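Local atomic coordinates of dUTPase (Streptococcus mutans, PDB entry 3H6X), a protein that probably hydrolyses dUTP to dUMP and diphosphate as a trimeric dUTPase of nucleotide metabolism, with magnesium ion as its expected cofactor. Residues E8-Y13 with E96-A101; K33-T38 with L47-V52; A101-M106 with R118-V123. One frame throughout, in Å; residues are numbered along the deposited sequence.

Contact 1 of 3, residues E8-Y13 with E96-A101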
# COMPACT_ATOMS: atom_id res chain seq x y z
N GLU B 8 -17.43 -14.04 -4.55
CA GLU B 8 -18.68 -14.43 -5.20
C GLU B 8 -19.09 -13.31 -6.13
O GLU B 8 -18.79 -12.14 -5.88
CB GLU B 8 -19.77 -14.65 -4.15
CG GLU B 8 -19.55 -15.90 -3.29
CD GLU B 8 -20.50 -15.98 -2.12
OE1 GLU B 8 -21.17 -14.96 -1.82
OE2 GLU B 8 -20.57 -17.07 -1.50
N LEU B 9 -19.75 -13.66 -7.23
CA LEU B 9 -20.37 -12.62 -8.06
C LEU B 9 -21.48 -11.91 -7.29
O LEU B 9 -22.26 -12.55 -6.56
CB LEU B 9 -20.99 -13.25 -9.30
CG LEU B 9 -20.03 -13.87 -10.30
CD1 LEU B 9 -20.79 -14.52 -11.45
CD2 LEU B 9 -19.06 -12.81 -10.83
N ILE B 10 -21.58 -10.60 -7.46
CA ILE B 10 -22.74 -9.90 -6.91
C ILE B 10 -23.93 -10.23 -7.79
O ILE B 10 -23.76 -10.72 -8.90
CB ILE B 10 -22.53 -8.37 -6.83
CG1 ILE B 10 -22.29 -7.78 -8.23
CG2 ILE B 10 -21.36 -8.04 -5.92
CD1 ILE B 10 -22.28 -6.26 -8.27
N THR B 11 -25.14 -9.98 -7.31
CA THR B 11 -26.31 -10.38 -8.07
C THR B 11 -26.40 -9.71 -9.45
O THR B 11 -26.98 -10.27 -10.37
CB THR B 11 -27.60 -10.26 -7.24
OG1 THR B 11 -27.72 -8.94 -6.74
CG2 THR B 11 -27.57 -11.23 -6.07
N ASP B 12 -25.78 -8.53 -9.61
CA ASP B 12 -25.86 -7.77 -10.85
C ASP B 12 -25.04 -8.36 -12.00
O ASP B 12 -25.18 -7.94 -13.15
CB ASP B 12 -25.41 -6.32 -10.65
CG ASP B 12 -26.48 -5.46 -10.02
OD1 ASP B 12 -27.67 -5.88 -9.99
OD2 ASP B 12 -26.12 -4.34 -9.58
N TYR B 13 -24.17 -9.31 -11.69
CA TYR B 13 -23.29 -9.91 -12.70
C TYR B 13 -23.35 -11.43 -12.65
O TYR B 13 -23.48 -12.03 -11.56
CB TYR B 13 -21.84 -9.41 -12.55
CG TYR B 13 -21.67 -7.95 -12.85
CD1 TYR B 13 -21.47 -7.49 -14.16
CD2 TYR B 13 -21.75 -7.00 -11.84
CE1 TYR B 13 -21.34 -6.15 -14.42
CE2 TYR B 13 -21.63 -5.65 -12.11
CZ TYR B 13 -21.42 -5.23 -13.40
OH TYR B 13 -21.30 -3.89 -13.66
N GLU B 96 -24.23 -4.58 -1.61
CA GLU B 96 -23.99 -6.03 -1.53
C GLU B 96 -22.52 -6.35 -1.29
O GLU B 96 -22.13 -7.52 -1.34
CB GLU B 96 -24.46 -6.70 -2.82
CG GLU B 96 -24.89 -8.15 -2.65
CD GLU B 96 -25.39 -8.75 -3.96
OE1 GLU B 96 -26.31 -8.18 -4.59
OE2 GLU B 96 -24.88 -9.82 -4.34
N GLY B 97 -21.71 -5.32 -1.04
CA GLY B 97 -20.28 -5.53 -0.86
C GLY B 97 -19.51 -5.55 -2.17
O GLY B 97 -18.38 -6.02 -2.24
N HIS B 98 -20.14 -5.00 -3.20
CA HIS B 98 -19.49 -4.90 -4.51
C HIS B 98 -18.18 -4.14 -4.39
O HIS B 98 -18.14 -3.00 -3.94
CB HIS B 98 -20.42 -4.16 -5.46
CG HIS B 98 -19.96 -4.15 -6.90
ND1 HIS B 98 -20.59 -3.41 -7.86
CD2 HIS B 98 -18.92 -4.78 -7.50
CE1 HIS B 98 -19.96 -3.59 -9.03
NE2 HIS B 98 -18.96 -4.42 -8.83
N ILE B 99 -17.09 -4.77 -4.80
CA ILE B 99 -15.77 -4.16 -4.72
C ILE B 99 -15.52 -3.30 -5.96
O ILE B 99 -15.73 -3.75 -7.08
CB ILE B 99 -14.69 -5.26 -4.63
CG1 ILE B 99 -14.81 -6.00 -3.29
CG2 ILE B 99 -13.28 -4.66 -4.81
CD1 ILE B 99 -14.05 -7.31 -3.27
N PHE B 100 -15.16 -2.04 -5.73
CA PHE B 100 -14.74 -1.12 -6.79
C PHE B 100 -13.27 -0.76 -6.61
O PHE B 100 -12.79 -0.67 -5.47
CB PHE B 100 -15.55 0.18 -6.73
CG PHE B 100 -16.98 0.04 -7.14
CD1 PHE B 100 -17.93 -0.44 -6.25
CD2 PHE B 100 -17.39 0.42 -8.42
CE1 PHE B 100 -19.26 -0.57 -6.63
CE2 PHE B 100 -18.72 0.31 -8.79
CZ PHE B 100 -19.65 -0.20 -7.90
N ALA B 101 -12.59 -0.55 -7.73
CA ALA B 101 -11.21 -0.04 -7.72
C ALA B 101 -11.22 1.44 -8.11
O ALA B 101 -11.69 1.80 -9.19
CB ALA B 101 -10.36 -0.84 -8.70
O HOH W 1 -25.70 -6.67 -7.10
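The imidazole of His-98 lies between two hydrocarbon groups: Ile-10 CD1 sits over the centre of one face, 3.4 Å from the ring centroid and 14° off the normal, a CH-pi contact, while Phe-100 CD1 is on the opposite face, offset toward the rim. Tyr-13 approaches the same ring obliquely, its CE2 4.1 Å from His-98 CE1, and takes Ile-10 CG1 at its own edge, in the ring plane. The rotation of the imidazole is fixed further by NE2, which accepts a hydrogen bond from Gly-51 N. This is where the chain leaves strand 6-9 of the jelly-roll beta-barrel in a type I turn, Ile-10 to Tyr-13, closed by Tyr-13 N to Ile-10 O. The carboxylate of Glu-96, on an extended side chain, grips the start of that turn. Thr-11 OG1 donates to the syn lone pair of OE1 at 2.7 Å, and Thr-11 N donates to OE2 at 3.0 Å, from 26° out of the carboxylate plane. A chi1 of 55° brings OG1 round to the carboxylate that the Thr-11 N-H also reaches. A water donates a hydrogen bond to OE1, and Lys-53 forms a salt bridge with OE2.

Contact 2 of 3, residues K33-T38 with L47-V52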
# COMPACT_ATOMS: atom_id res chain seq x y z
N LYS B 33 -11.07 -8.29 -11.99
CA LYS B 33 -11.23 -7.84 -13.37
C LYS B 33 -12.29 -6.75 -13.47
O LYS B 33 -13.09 -6.58 -12.56
CB LYS B 33 -11.63 -9.02 -14.25
CG LYS B 33 -10.50 -10.04 -14.45
CD LYS B 33 -11.01 -11.31 -15.15
CE LYS B 33 -9.84 -12.24 -15.48
NZ LYS B 33 -10.32 -13.52 -16.10
N VAL B 34 -12.26 -6.02 -14.58
CA VAL B 34 -13.22 -4.97 -14.87
C VAL B 34 -14.54 -5.59 -15.28
O VAL B 34 -14.58 -6.39 -16.19
CB VAL B 34 -12.67 -4.07 -16.01
CG1 VAL B 34 -13.70 -3.04 -16.42
CG2 VAL B 34 -11.37 -3.38 -15.53
N ALA B 35 -15.64 -5.24 -14.59
CA ALA B 35 -16.90 -5.97 -14.78
C ALA B 35 -17.64 -5.54 -16.05
O ALA B 35 -18.38 -6.30 -16.66
CB ALA B 35 -17.81 -5.77 -13.58
N GLU B 36 -17.43 -4.28 -16.42
CA GLU B 36 -18.08 -3.75 -17.61
C GLU B 36 -17.22 -2.65 -18.18
O GLU B 36 -16.46 -2.00 -17.46
CB GLU B 36 -19.45 -3.18 -17.27
CG GLU B 36 -19.38 -1.97 -16.38
CD GLU B 36 -20.75 -1.35 -16.11
OE1 GLU B 36 -21.78 -1.97 -16.51
OE2 GLU B 36 -20.77 -0.26 -15.50
N ARG B 37 -17.34 -2.42 -19.48
CA ARG B 37 -16.51 -1.40 -20.11
C ARG B 37 -16.59 -0.08 -19.34
O ARG B 37 -17.68 0.42 -19.03
CB ARG B 37 -16.91 -1.20 -21.58
CG ARG B 37 -16.09 -0.12 -22.27
CD ARG B 37 -16.59 0.19 -23.68
NE ARG B 37 -15.94 -0.64 -24.68
CZ ARG B 37 -16.59 -1.47 -25.49
NH1 ARG B 37 -17.91 -1.59 -25.42
NH2 ARG B 37 -15.91 -2.20 -26.38
N THR B 38 -15.43 0.48 -19.02
CA THR B 38 -15.37 1.68 -18.19
C THR B 38 -14.39 2.69 -18.77
O THR B 38 -13.21 2.37 -18.98
CB THR B 38 -14.96 1.33 -16.74
OG1 THR B 38 -15.92 0.44 -16.16
CG2 THR B 38 -14.86 2.57 -15.88
N LEU B 47 -14.58 5.10 -10.15
CA LEU B 47 -14.75 3.84 -9.42
C LEU B 47 -15.05 2.74 -10.44
O LEU B 47 -16.12 2.75 -11.07
CB LEU B 47 -15.88 3.99 -8.41
CG LEU B 47 -15.56 4.87 -7.19
CD1 LEU B 47 -16.81 5.19 -6.41
CD2 LEU B 47 -14.54 4.21 -6.28
N VAL B 48 -14.12 1.81 -10.62
CA VAL B 48 -14.27 0.78 -11.64
C VAL B 48 -14.89 -0.46 -10.98
O VAL B 48 -14.31 -1.01 -10.04
CB VAL B 48 -12.90 0.46 -12.24
CG1 VAL B 48 -13.01 -0.65 -13.32
CG2 VAL B 48 -12.28 1.74 -12.82
N PRO B 49 -16.05 -0.92 -11.47
CA PRO B 49 -16.67 -2.12 -10.91
C PRO B 49 -15.92 -3.39 -11.24
O PRO B 49 -15.38 -3.54 -12.31
CB PRO B 49 -18.04 -2.16 -11.60
CG PRO B 49 -17.79 -1.51 -12.93
CD PRO B 49 -16.78 -0.43 -12.66
N THR B 50 -15.95 -4.32 -10.30
CA THR B 50 -15.18 -5.51 -10.35
C THR B 50 -16.16 -6.72 -10.45
O THR B 50 -15.78 -7.83 -10.82
CB THR B 50 -14.41 -5.40 -9.05
OG1 THR B 50 -13.01 -5.14 -9.25
CG2 THR B 50 -14.80 -6.35 -8.04
N GLY B 51 -17.43 -6.47 -10.14
CA GLY B 51 -18.45 -7.51 -10.25
C GLY B 51 -18.48 -8.53 -9.12
O GLY B 51 -19.37 -9.40 -9.09
N VAL B 52 -17.56 -8.41 -8.16
CA VAL B 52 -17.48 -9.40 -7.09
C VAL B 52 -17.53 -8.81 -5.68
O VAL B 52 -17.28 -7.63 -5.47
CB VAL B 52 -16.21 -10.28 -7.22
CG1 VAL B 52 -16.23 -11.07 -8.54
CG2 VAL B 52 -14.94 -9.45 -7.09
O HOH W 2 -13.40 -9.38 -10.81
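The tight part of the contact is centred on Ala-35 and Pro-49. The Ala-35 N-H donates to Pro-49 O at 2.9 Å, with an angle of 159° at the hydrogen, from above the carbonyl plane. Beside that bond the Ala-35 methyl presses on the backbone, CB standing 3.5 Å from Gly-51 N. Thr-50 CA adds a CA-H...O contact of 3.2 Å to Lys-33 O. On the inner side, Val-34 CG2 meets Val-48 CG1 at 3.9 Å, and Thr-38 CG2 touches the other branch of Val-48, CG2. Lys-33 N donates to a water that also lies close to Thr-50 O and may link the two.

The exposed side is looser. Glu-36 lays its CG 3.8 Å from Pro-49 CG, crossing the ring at about a right angle with its chain extended beyond. Thr-38 OG1 passes Pro-49 CD while it donates to Glu-36 O, tying down the bend between them.

The loop between strands 30-33 and 38-40 lies against the end of strand 45-49, an edge strand of its sheet in the jelly-roll barrel. With one direct hydrogen bond and perhaps a water bridge between the segments, its hold on that strand comes largely from apolar packing and close backbone fit.

Contact 3 of 3, residues A101-M106 with R118-V123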
# COMPACT_ATOMS: atom_id res chain seq x y z
N ALA B 101 -12.59 -0.55 -7.73
CA ALA B 101 -11.21 -0.04 -7.72
C ALA B 101 -11.22 1.44 -8.11
O ALA B 101 -11.69 1.80 -9.19
CB ALA B 101 -10.36 -0.84 -8.70
N GLN B 102 -10.74 2.31 -7.23
CA GLN B 102 -10.74 3.75 -7.49
C GLN B 102 -9.50 4.13 -8.30
O GLN B 102 -8.40 4.28 -7.75
CB GLN B 102 -10.75 4.49 -6.15
CG GLN B 102 -11.17 5.96 -6.23
CD GLN B 102 -11.12 6.65 -4.88
OE1 GLN B 102 -11.37 6.03 -3.84
NE2 GLN B 102 -10.78 7.93 -4.89
N MSE B 103 -9.68 4.27 -9.62
CA MSE B 103 -8.54 4.43 -10.53
C MSE B 103 -8.48 5.87 -11.05
O MSE B 103 -9.52 6.45 -11.40
CB MSE B 103 -8.67 3.48 -11.71
CG MSE B 103 -8.91 2.03 -11.34
SE MSE B 103 -7.41 1.31 -10.34
CE MSE B 103 -6.00 1.57 -11.66
N LYS B 104 -7.27 6.42 -11.10
CA LYS B 104 -7.06 7.75 -11.68
C LYS B 104 -6.28 7.63 -12.98
O LYS B 104 -5.30 6.90 -13.07
CB LYS B 104 -6.29 8.66 -10.72
CG LYS B 104 -6.06 10.05 -11.33
CD LYS B 104 -5.53 11.05 -10.31
CE LYS B 104 -5.15 12.35 -11.01
NZ LYS B 104 -4.73 13.39 -10.01
N ASN B 105 -6.72 8.37 -14.00
CA ASN B 105 -6.02 8.43 -15.27
C ASN B 105 -5.02 9.60 -15.22
O ASN B 105 -5.43 10.77 -15.21
CB ASN B 105 -7.04 8.64 -16.38
CG ASN B 105 -6.41 8.79 -17.76
OD1 ASN B 105 -5.19 8.77 -17.92
ND2 ASN B 105 -7.27 8.91 -18.77
N MSE B 106 -3.73 9.27 -15.16
CA MSE B 106 -2.67 10.26 -15.09
C MSE B 106 -2.34 10.92 -16.42
O MSE B 106 -1.59 11.90 -16.44
CB MSE B 106 -1.39 9.62 -14.57
CG MSE B 106 -1.51 9.01 -13.21
SE MSE B 106 0.25 8.29 -12.67
CE MSE B 106 0.51 6.94 -14.04
N ARG B 118 -7.78 -7.31 -16.33
CA ARG B 118 -7.38 -7.36 -14.92
C ARG B 118 -6.99 -5.96 -14.45
O ARG B 118 -6.32 -5.22 -15.16
CB ARG B 118 -6.23 -8.35 -14.73
CG ARG B 118 -6.65 -9.78 -15.06
CD ARG B 118 -5.49 -10.73 -14.91
NE ARG B 118 -4.54 -10.62 -16.02
CZ ARG B 118 -3.35 -11.21 -16.03
NH1 ARG B 118 -2.98 -11.96 -15.00
NH2 ARG B 118 -2.55 -11.06 -17.08
N VAL B 119 -7.42 -5.60 -13.26
CA VAL B 119 -7.29 -4.20 -12.81
C VAL B 119 -6.58 -4.06 -11.46
O VAL B 119 -5.76 -3.16 -11.29
CB VAL B 119 -8.65 -3.45 -12.84
CG1 VAL B 119 -9.65 -4.05 -11.82
CG2 VAL B 119 -8.44 -1.95 -12.58
N VAL B 120 -6.88 -4.94 -10.51
CA VAL B 120 -6.16 -4.90 -9.24
C VAL B 120 -5.91 -6.32 -8.76
O VAL B 120 -6.49 -7.26 -9.29
CB VAL B 120 -6.91 -4.12 -8.12
CG1 VAL B 120 -7.01 -2.63 -8.46
CG2 VAL B 120 -8.28 -4.72 -7.90
N GLN B 121 -5.00 -6.50 -7.80
CA GLN B 121 -4.82 -7.82 -7.20
C GLN B 121 -5.23 -7.80 -5.73
O GLN B 121 -4.93 -6.86 -5.01
CB GLN B 121 -3.39 -8.29 -7.34
CG GLN B 121 -2.35 -7.36 -6.78
CD GLN B 121 -0.94 -7.76 -7.22
OE1 GLN B 121 -0.58 -8.92 -7.15
NE2 GLN B 121 -0.16 -6.79 -7.69
N GLY B 122 -5.94 -8.83 -5.31
CA GLY B 122 -6.41 -8.88 -3.93
C GLY B 122 -5.66 -9.94 -3.13
O GLY B 122 -5.48 -11.07 -3.59
N VAL B 123 -5.23 -9.57 -1.93
CA VAL B 123 -4.51 -10.47 -1.03
C VAL B 123 -5.24 -10.55 0.31
O VAL B 123 -5.54 -9.52 0.91
CB VAL B 123 -3.06 -10.00 -0.79
CG1 VAL B 123 -2.31 -11.01 0.08
CG2 VAL B 123 -2.33 -9.78 -2.13
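Met-103, a selenomethionine in this model, folds back on itself: chi1 sets CG beside the backbone N, and a bent chi2 (-63°) then carries SE to the two valines, Val-119 and Val-120, of the facing strand. The CG2 methyl of Val-119 approaches Met-103 SE at 4.1 Å and Met-103 CG at 4.2 Å, the two side chains running alongside each other in opposite senses. In Val-120 it is CG1, anti to the carbonyl carbon (chi1 -67°), that makes the contact, reaching Ala-101 CB at 3.8 Å and lying 4.4 Å from Met-103 SE. Ala-101 CB also comes within 4.5 Å of Val-119 CG2, so each residue of one pair touches both of the other.

All four residues are buried, and no hydrogen bond crosses between the segments: this is purely apolar packing. The strand axes come no closer than 8.4 Å and their directions differ by 129°, a separation that fits two sheets packed face to face across the interior of the jelly-roll.

Strand 100-105 is the middle member of its sheet, between 45-49 and 76-78, and Met-103 also packs on Val-48, Leu-76 and Leu-78. Strand 118-126 runs between 30-33 and 60-66 in the other sheet, with Val-119 meeting Val-34 of the loop after strand 30-33.

Overall arrangement
Contacts 1 and 2 have centres about 9 Å apart, contacts 2 and 3 about 10 Å, and contacts 1 and 3 about 15 Å; contact 2 touches both of the others. Along the chain contact 2 is nested inside the long loop closed by contact 1, and contact 3 opens after both. Contact 1 is made by the residues leading into strand 100-105 and contact 3 by the strand itself, their segments overlapping at Ala-101, while the neighbouring strand 45-49 serves contact 2; the probable bond from Val-48 N to Ala-101 O joins the two strands. Contact 3 then crosses to the sheet of strand 118-126, where Val-34 of contact 2 touches Val-119. Together they join the N-terminal turn and both sheets into one jelly-roll subunit of the trimer.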